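Local coordinates for protein PHO85 cyclin PHO80 (Saccharomyces cerevisiae, PDB 2PMI) that serves as the cyclin partner of the cyclin-dependent kinase PHO85 and, when phosphate is plentiful, holds down expression of phosphate-starvation-responsive genes, at residues B[169-181]-B[206-220]. Residues are numbered along the deposited sequence; the frame is centred on the assembly and turned at random.
Sequences RIIPRDHNITLCS and YVNRPKSGYNVLDKY
S212 O takes two bonds from the R173 guanidinium, one from NE at 3.0 Å and one from NH2 at 3.2 Å, both lying in the guanidinium plane. NH2 also reaches S212 OG, tilted out of that plane. The R173 chain runs extended from CG to NE, which carries the charged group between two tyrosines. On one face Y206 stacks almost flat, planes 11° apart, with its CD2 over the guanidinium centre; on the opposite face lies Y214, its OH toward the rim, with R173 CG over the face of its ring, 3.8 Å from the centroid, in a CH-pi contact. Held between two rings and pinned at its edge, the guanidinium has little room to rotate.

Next along, the backbones join directly: D174 N donates to G213 O at 2.8 Å. The D174 carboxylate then ties down the 206-220 segment through OD2, which receives N215 ND2 on its syn side (3.0 Å) and R209 NE on its anti side, from opposite faces of the carboxylate plane; the R209 contact is a salt bridge. N215 ND2 also donates to P210 O, so the one amide nitrogen bonds both the carboxylate and its own segment's backbone. The far end of Y206 points back to the start of helix 176-183, where its OH accepts from H175 N at 2.7 Å. Nearer the core, P172 packs on V216 and L217 of helix 216-227, and P172 also touches L134 of helix 119-134.

R173 NH1 makes a salt bridge to an acidic side chain of the partner protein chain, while S212 OG and Y214 OH bond to that chain's backbone. R173, held between Y206 and Y214, is thus part of the surface that meets the other protein chain, consistent with a cyclin-kinase interface with PHO85.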
loop_
_atom_site.group_PDB
_atom_site.type_symbol
_atom_site.label_atom_id
_atom_site.label_comp_id
_atom_site.label_asym_id
_atom_site.label_seq_id
_atom_site.Cartn_x
_atom_site.Cartn_y
_atom_site.Cartn_z
ATOM N N ARG B 169 -3.923 11.234 -5.086
ATOM C CA ARG B 169 -5.105 10.561 -4.548
ATOM C C ARG B 169 -5.574 9.534 -5.551
ATOM O O ARG B 169 -6.683 9.602 -6.083
ATOM C CB ARG B 169 -6.201 11.585 -4.252
ATOM C CG ARG B 169 -5.748 12.604 -3.228
ATOM C CD ARG B 169 -6.884 13.011 -2.319
ATOM N NE ARG B 169 -7.546 11.882 -1.670
ATOM C CZ ARG B 169 -7.696 11.771 -0.353
ATOM N NH1 ARG B 169 -7.226 12.714 0.456
ATOM N NH2 ARG B 169 -8.334 10.731 0.160
ATOM N N ILE B 170 -4.688 8.576 -5.775
ATOM C CA ILE B 170 -4.853 7.492 -6.733
ATOM C C ILE B 170 -5.511 6.208 -6.230
ATOM O O ILE B 170 -5.822 5.344 -7.049
ATOM C CB ILE B 170 -3.493 7.103 -7.260
ATOM C CG1 ILE B 170 -2.632 6.636 -6.073
ATOM C CG2 ILE B 170 -2.850 8.280 -7.949
ATOM C CD1 ILE B 170 -1.206 6.303 -6.398
ATOM N N ILE B 171 -5.709 6.056 -4.916
ATOM C CA ILE B 171 -6.316 4.823 -4.386
ATOM C C ILE B 171 -7.839 4.846 -4.558
ATOM O O ILE B 171 -8.546 5.565 -3.857
ATOM C CB ILE B 171 -5.972 4.605 -2.878
ATOM C CG1 ILE B 171 -4.457 4.692 -2.650
ATOM C CG2 ILE B 171 -6.453 3.235 -2.410
ATOM C CD1 ILE B 171 -4.077 4.779 -1.148
ATOM N N PRO B 172 -8.363 4.027 -5.482
ATOM C CA PRO B 172 -9.799 3.961 -5.748
ATOM C C PRO B 172 -10.615 3.497 -4.559
ATOM O O PRO B 172 -10.876 2.308 -4.382
ATOM C CB PRO B 172 -9.886 2.997 -6.923
ATOM C CG PRO B 172 -8.787 2.031 -6.617
ATOM C CD PRO B 172 -7.650 2.935 -6.171
ATOM N N ARG B 173 -11.018 4.445 -3.736
ATOM C CA ARG B 173 -11.827 4.132 -2.576
ATOM C C ARG B 173 -13.080 5.037 -2.649
ATOM O O ARG B 173 -13.020 6.173 -3.144
ATOM C CB ARG B 173 -10.995 4.377 -1.318
ATOM C CG ARG B 173 -11.175 3.357 -0.195
ATOM C CD ARG B 173 -10.149 3.632 0.881
ATOM N NE ARG B 173 -10.528 3.101 2.179
ATOM C CZ ARG B 173 -9.838 3.327 3.292
ATOM N NH1 ARG B 173 -8.743 4.073 3.235
ATOM N NH2 ARG B 173 -10.245 2.825 4.454
ATOM N N ASP B 174 -14.210 4.515 -2.177
ATOM C CA ASP B 174 -15.495 5.217 -2.209
ATOM C C ASP B 174 -15.498 6.733 -2.151
ATOM O O ASP B 174 -16.033 7.367 -3.043
ATOM C CB ASP B 174 -16.434 4.672 -1.125
ATOM C CG ASP B 174 -16.895 3.244 -1.422
ATOM O OD1 ASP B 174 -16.783 2.829 -2.599
ATOM O OD2 ASP B 174 -17.375 2.542 -0.501
ATOM N N HIS B 175 -14.903 7.320 -1.122
ATOM C CA HIS B 175 -14.902 8.779 -0.990
ATOM C C HIS B 175 -13.673 9.482 -1.551
ATOM O O HIS B 175 -13.450 10.663 -1.270
ATOM C CB HIS B 175 -15.034 9.147 0.483
ATOM C CG HIS B 175 -16.200 8.504 1.161
ATOM N ND1 HIS B 175 -16.224 8.248 2.516
ATOM C CD2 HIS B 175 -17.387 8.069 0.674
ATOM C CE1 HIS B 175 -17.373 7.679 2.833
ATOM N NE2 HIS B 175 -18.097 7.559 1.733
ATOM N N ASN B 176 -12.875 8.771 -2.342
ATOM C CA ASN B 176 -11.659 9.358 -2.891
ATOM C C ASN B 176 -11.917 10.594 -3.748
ATOM O O ASN B 176 -11.358 11.658 -3.480
ATOM C CB ASN B 176 -10.866 8.313 -3.693
ATOM C CG ASN B 176 -9.526 8.849 -4.195
ATOM O OD1 ASN B 176 -8.737 9.393 -3.423
ATOM N ND2 ASN B 176 -9.266 8.692 -5.488
ATOM N N ILE B 177 -12.759 10.456 -4.769
ATOM C CA ILE B 177 -13.061 11.571 -5.658
ATOM C C ILE B 177 -13.487 12.838 -4.898
ATOM O O ILE B 177 -12.992 13.947 -5.176
ATOM C CB ILE B 177 -14.158 11.185 -6.676
ATOM C CG1 ILE B 177 -13.614 10.135 -7.648
ATOM C CG2 ILE B 177 -14.601 12.413 -7.459
ATOM C CD1 ILE B 177 -14.624 9.645 -8.659
ATOM N N THR B 178 -14.396 12.669 -3.938
ATOM C CA THR B 178 -14.870 13.791 -3.147
ATOM C C THR B 178 -13.722 14.442 -2.405
ATOM O O THR B 178 -13.462 15.633 -2.565
ATOM C CB THR B 178 -15.940 13.348 -2.137
ATOM O OG1 THR B 178 -17.154 13.057 -2.836
ATOM C CG2 THR B 178 -16.208 14.442 -1.120
ATOM N N LEU B 179 -13.041 13.652 -1.587
ATOM C CA LEU B 179 -11.912 14.140 -0.816
ATOM C C LEU B 179 -10.974 14.868 -1.741
ATOM O O LEU B 179 -10.444 15.920 -1.401
ATOM C CB LEU B 179 -11.194 12.968 -0.168
ATOM C CG LEU B 179 -11.978 12.417 1.016
ATOM C CD1 LEU B 179 -11.652 10.962 1.252
ATOM C CD2 LEU B 179 -11.657 13.261 2.226
ATOM N N CYS B 180 -10.776 14.294 -2.921
ATOM C CA CYS B 180 -9.904 14.901 -3.911
ATOM C C CYS B 180 -10.487 16.261 -4.308
ATOM O O CYS B 180 -9.784 17.279 -4.279
ATOM C CB CYS B 180 -9.777 13.995 -5.138
ATOM S SG CYS B 180 -8.405 14.460 -6.209
ATOM N N SER B 181 -11.770 16.277 -4.670
ATOM C CA SER B 181 -12.447 17.523 -5.048
ATOM C C SER B 181 -12.155 18.571 -3.996
ATOM O O SER B 181 -11.572 19.618 -4.268
ATOM C CB SER B 181 -13.954 17.311 -5.130
ATOM O OG SER B 181 -14.345 17.139 -6.476
ATOM N N TYR B 206 -14.207 5.642 7.087
ATOM C CA TYR B 206 -14.748 4.527 6.332
ATOM C C TYR B 206 -15.310 3.460 7.246
ATOM O O TYR B 206 -15.667 2.381 6.793
ATOM C CB TYR B 206 -13.668 3.935 5.422
ATOM C CG TYR B 206 -13.456 4.712 4.135
ATOM C CD1 TYR B 206 -14.324 4.557 3.051
ATOM C CD2 TYR B 206 -12.386 5.596 3.997
ATOM C CE1 TYR B 206 -14.125 5.260 1.859
ATOM C CE2 TYR B 206 -12.182 6.302 2.815
ATOM C CZ TYR B 206 -13.051 6.126 1.750
ATOM O OH TYR B 206 -12.816 6.784 0.566
ATOM N N VAL B 207 -15.404 3.767 8.534
ATOM C CA VAL B 207 -15.930 2.814 9.503
ATOM C C VAL B 207 -17.348 2.391 9.114
ATOM O O VAL B 207 -18.123 3.206 8.620
ATOM C CB VAL B 207 -15.953 3.421 10.910
ATOM C CG1 VAL B 207 -16.120 2.322 11.937
ATOM C CG2 VAL B 207 -14.680 4.201 11.157
ATOM N N ASN B 208 -17.669 1.117 9.334
ATOM C CA ASN B 208 -18.986 0.561 9.001
ATOM C C ASN B 208 -19.197 0.425 7.492
ATOM O O ASN B 208 -20.027 -0.365 7.033
ATOM C CB ASN B 208 -20.101 1.424 9.597
ATOM C CG ASN B 208 -20.161 1.333 11.104
ATOM O OD1 ASN B 208 -20.434 0.268 11.661
ATOM N ND2 ASN B 208 -19.900 2.450 11.776
ATOM N N ARG B 209 -18.441 1.208 6.731
ATOM C CA ARG B 209 -18.510 1.185 5.278
ATOM C C ARG B 209 -18.134 -0.221 4.784
ATOM O O ARG B 209 -17.087 -0.767 5.151
ATOM C CB ARG B 209 -17.531 2.220 4.719
ATOM C CG ARG B 209 -17.686 2.558 3.256
ATOM C CD ARG B 209 -18.899 3.409 3.037
ATOM N NE ARG B 209 -18.795 4.173 1.800
ATOM C CZ ARG B 209 -19.703 5.049 1.390
ATOM N NH1 ARG B 209 -19.530 5.705 0.251
ATOM N NH2 ARG B 209 -20.790 5.268 2.120
ATOM N N PRO B 210 -18.993 -0.833 3.958
ATOM C CA PRO B 210 -18.731 -2.171 3.426
ATOM C C PRO B 210 -17.332 -2.255 2.838
ATOM O O PRO B 210 -16.824 -1.275 2.285
ATOM C CB PRO B 210 -19.805 -2.327 2.359
ATOM C CG PRO B 210 -20.953 -1.595 2.962
ATOM C CD PRO B 210 -20.292 -0.331 3.482
ATOM N N LYS B 211 -16.714 -3.423 2.957
ATOM C CA LYS B 211 -15.368 -3.626 2.432
ATOM C C LYS B 211 -14.422 -2.440 2.698
ATOM O O LYS B 211 -13.460 -2.218 1.962
ATOM C CB LYS B 211 -15.447 -3.948 0.934
ATOM C CG LYS B 211 -16.057 -5.325 0.652
ATOM C CD LYS B 211 -16.559 -5.474 -0.783
ATOM C CE LYS B 211 -15.444 -5.373 -1.820
ATOM N NZ LYS B 211 -15.993 -5.549 -3.202
ATOM N N SER B 212 -14.709 -1.697 3.770
ATOM C CA SER B 212 -13.914 -0.549 4.200
ATOM C C SER B 212 -13.735 0.516 3.120
ATOM O O SER B 212 -12.714 1.225 3.075
ATOM C CB SER B 212 -12.546 -1.025 4.693
ATOM O OG SER B 212 -11.775 0.060 5.185
ATOM N N GLY B 213 -14.735 0.610 2.241
ATOM C CA GLY B 213 -14.712 1.603 1.187
ATOM C C GLY B 213 -14.020 1.212 -0.096
ATOM O O GLY B 213 -13.757 2.069 -0.941
ATOM N N TYR B 214 -13.701 -0.067 -0.260
ATOM C CA TYR B 214 -13.053 -0.487 -1.500
ATOM C C TYR B 214 -14.088 -1.195 -2.343
ATOM O O TYR B 214 -14.084 -2.417 -2.481
ATOM C CB TYR B 214 -11.857 -1.405 -1.230
ATOM C CG TYR B 214 -10.747 -0.745 -0.442
ATOM C CD1 TYR B 214 -10.782 -0.703 0.959
ATOM C CD2 TYR B 214 -9.654 -0.176 -1.092
ATOM C CE1 TYR B 214 -9.745 -0.121 1.692
ATOM C CE2 TYR B 214 -8.616 0.417 -0.368
ATOM C CZ TYR B 214 -8.668 0.437 1.019
ATOM O OH TYR B 214 -7.639 1.015 1.727
ATOM N N ASN B 215 -14.987 -0.401 -2.905
ATOM C CA ASN B 215 -16.062 -0.938 -3.719
ATOM C C ASN B 215 -16.092 -0.204 -5.059
ATOM O O ASN B 215 -16.937 -0.467 -5.923
ATOM C CB ASN B 215 -17.374 -0.781 -2.954
ATOM C CG ASN B 215 -17.278 -1.321 -1.524
ATOM O OD1 ASN B 215 -17.386 -2.523 -1.297
ATOM N ND2 ASN B 215 -17.050 -0.427 -0.559
ATOM N N VAL B 216 -15.139 0.699 -5.249
ATOM C CA VAL B 216 -15.084 1.440 -6.491
ATOM C C VAL B 216 -14.882 0.527 -7.708
ATOM O O VAL B 216 -15.781 0.417 -8.542
ATOM C CB VAL B 216 -13.966 2.499 -6.467
ATOM C CG1 VAL B 216 -14.101 3.399 -7.664
ATOM C CG2 VAL B 216 -14.030 3.310 -5.191
ATOM N N LEU B 217 -13.723 -0.141 -7.791
ATOM C CA LEU B 217 -13.386 -1.003 -8.935
ATOM C C LEU B 217 -14.447 -2.007 -9.355
ATOM O O LEU B 217 -14.628 -2.246 -10.556
ATOM C CB LEU B 217 -12.051 -1.712 -8.706
ATOM C CG LEU B 217 -10.791 -0.832 -8.588
ATOM C CD1 LEU B 217 -9.559 -1.715 -8.534
ATOM C CD2 LEU B 217 -10.667 0.108 -9.772
ATOM N N ASP B 218 -15.148 -2.589 -8.383
ATOM C CA ASP B 218 -16.229 -3.529 -8.696
ATOM C C ASP B 218 -17.357 -2.698 -9.317
ATOM O O ASP B 218 -17.839 -2.989 -10.417
ATOM C CB ASP B 218 -16.776 -4.191 -7.429
ATOM C CG ASP B 218 -15.684 -4.695 -6.503
ATOM O OD1 ASP B 218 -14.689 -3.954 -6.286
ATOM O OD2 ASP B 218 -15.842 -5.825 -5.976
ATOM N N LYS B 219 -17.767 -1.657 -8.590
ATOM C CA LYS B 219 -18.822 -0.758 -9.039
ATOM C C LYS B 219 -18.660 -0.459 -10.518
ATOM O O LYS B 219 -19.624 -0.537 -11.278
ATOM C CB LYS B 219 -18.783 0.556 -8.258
ATOM C CG LYS B 219 -19.992 1.452 -8.518
ATOM C CD LYS B 219 -19.832 2.846 -7.922
ATOM C CE LYS B 219 -18.895 3.710 -8.767
ATOM N NZ LYS B 219 -18.649 5.062 -8.175
ATOM N N TYR B 220 -17.444 -0.109 -10.932
ATOM C CA TYR B 220 -17.200 0.186 -12.336
ATOM C C TYR B 220 -17.279 -1.055 -13.206
ATOM O O TYR B 220 -17.834 -1.022 -14.316
ATOM C CB TYR B 220 -15.838 0.818 -12.519
ATOM C CG TYR B 220 -15.789 2.266 -12.140
ATOM C CD1 TYR B 220 -15.426 3.235 -13.073
ATOM C CD2 TYR B 220 -16.083 2.672 -10.846
ATOM C CE1 TYR B 220 -15.353 4.563 -12.725
ATOM C CE2 TYR B 220 -16.013 4.006 -10.491
ATOM C CZ TYR B 220 -15.647 4.945 -11.435
ATOM O OH TYR B 220 -15.560 6.269 -11.072
#